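Local coordinates for immunity protein (Neisseria meningitidis, PDB 4Q7O) that probably protects the cell that makes it, and its siblings, by neutralising the toxin of a contact-dependent growth-inhibition system, at residues 23-27 and 88-92. Numbering follows the deposited sequence.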
# COMPACT_ATOMS: atom_id res chain seq x y z
N VAL B 23 -2.35 -2.72 2.92
CA VAL B 23 -2.50 -3.96 2.15
C VAL B 23 -3.61 -3.84 1.10
O VAL B 23 -3.47 -4.35 -0.03
CB VAL B 23 -2.73 -5.18 3.09
CG1 VAL B 23 -3.28 -6.37 2.32
CG2 VAL B 23 -1.43 -5.55 3.80
N ILE B 24 -4.70 -3.16 1.46
CA ILE B 24 -5.79 -2.93 0.52
C ILE B 24 -5.36 -2.07 -0.66
O ILE B 24 -5.72 -2.35 -1.81
CB ILE B 24 -7.00 -2.27 1.21
CG1 ILE B 24 -7.51 -3.15 2.37
CG2 ILE B 24 -8.11 -2.01 0.20
CD1 ILE B 24 -7.89 -4.56 1.95
N SER B 25 -4.59 -1.02 -0.38
CA SER B 25 -4.03 -0.13 -1.40
C SER B 25 -3.21 -0.95 -2.41
O SER B 25 -3.36 -0.81 -3.63
CB SER B 25 -3.11 0.93 -0.76
OG SER B 25 -3.54 1.32 0.53
N ILE B 26 -2.34 -1.81 -1.89
CA ILE B 26 -1.46 -2.60 -2.73
C ILE B 26 -2.26 -3.63 -3.52
O ILE B 26 -2.00 -3.85 -4.70
CB ILE B 26 -0.39 -3.32 -1.88
CG1 ILE B 26 0.50 -2.30 -1.18
CG2 ILE B 26 0.45 -4.27 -2.73
CD1 ILE B 26 1.43 -2.93 -0.16
N PHE B 27 -3.24 -4.24 -2.87
CA PHE B 27 -4.09 -5.24 -3.50
C PHE B 27 -4.71 -4.72 -4.80
O PHE B 27 -4.56 -5.32 -5.86
CB PHE B 27 -5.19 -5.67 -2.52
CG PHE B 27 -6.16 -6.66 -3.09
CD1 PHE B 27 -5.92 -8.03 -3.00
CD2 PHE B 27 -7.34 -6.24 -3.68
CE1 PHE B 27 -6.82 -8.94 -3.52
CE2 PHE B 27 -8.24 -7.15 -4.21
CZ PHE B 27 -7.98 -8.49 -4.13
N TYR B 88 -9.99 -11.99 5.01
CA TYR B 88 -8.54 -11.99 4.96
C TYR B 88 -8.04 -11.50 3.62
O TYR B 88 -8.52 -11.94 2.58
CB TYR B 88 -8.06 -13.42 5.21
CG TYR B 88 -6.60 -13.69 4.95
CD1 TYR B 88 -5.63 -13.46 5.92
CD2 TYR B 88 -6.20 -14.25 3.74
CE1 TYR B 88 -4.30 -13.76 5.68
CE2 TYR B 88 -4.87 -14.55 3.50
CZ TYR B 88 -3.93 -14.29 4.47
OH TYR B 88 -2.61 -14.60 4.22
N PHE B 89 -7.07 -10.59 3.64
CA PHE B 89 -6.37 -10.15 2.43
C PHE B 89 -4.89 -10.43 2.56
O PHE B 89 -4.32 -10.30 3.64
CB PHE B 89 -6.55 -8.64 2.23
CG PHE B 89 -7.91 -8.24 1.79
CD1 PHE B 89 -8.94 -8.12 2.71
CD2 PHE B 89 -8.16 -7.97 0.45
CE1 PHE B 89 -10.20 -7.73 2.30
CE2 PHE B 89 -9.42 -7.58 0.04
CZ PHE B 89 -10.44 -7.46 0.96
N SER B 90 -4.26 -10.78 1.45
CA SER B 90 -2.80 -10.79 1.44
C SER B 90 -2.24 -10.32 0.12
O SER B 90 -2.87 -10.47 -0.93
CB SER B 90 -2.25 -12.17 1.81
OG SER B 90 -2.41 -13.08 0.75
N VAL B 91 -1.06 -9.73 0.18
CA VAL B 91 -0.32 -9.37 -1.02
C VAL B 91 1.13 -9.81 -0.89
O VAL B 91 1.66 -9.95 0.22
CB VAL B 91 -0.39 -7.85 -1.31
CG1 VAL B 91 -1.80 -7.44 -1.66
CG2 VAL B 91 0.16 -7.04 -0.13
N GLY B 92 1.77 -10.03 -2.03
CA GLY B 92 3.17 -10.42 -2.05
C GLY B 92 3.39 -11.92 -2.11
O GLY B 92 2.46 -12.69 -2.39
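Helix 22-34 packs here on one face of the antiparallel sheet. The short axes of 23-27 and 88-91 approach to 8.1 Å and cross at 62°. The contact is apolar and buried. Strand alternation selects the partners: F89 and V91 point toward the helix, while S90 points away and hydrogen-bonds Q59.

V91 is the residue most covered, and both its methyls lie against the helix. CG1 lies 3.7 Å from CA of F27 and 3.9 Å from O of V23. CG2 lies 3.8 Å from CG2 of I26 and 4.3 Å from CG1 of V23. V91 thus sits against one turn of helix, where F27 N hydrogen-bonds to V23 O at 2.9 Å.

F89 is m at chi1, and its ring meets two side chains. The edge of F89 faces the ring of F27, which is t at chi1. This T-shaped pair has centroids 5.4 Å apart and planes at 89°. I24 is m at both chi angles, so its CD1 reaches over the F89 face. The CH-pi distance from CD1 of I24 to the F89 centroid is 3.6 Å, almost along the ring normal. V23, in t, puts CG1 4.0 Å from CB of F89.

Other elements close around the contact. V23 and I24 also touch L100 of the neighbouring strand 98-103. F89 reaches F111 and I24 reaches Y110, both on helix 104-121. Helix 10-18 meets I24 through L12, strand 58-62 meets F27 through A58, and I26 packs on I26 of the second subunit.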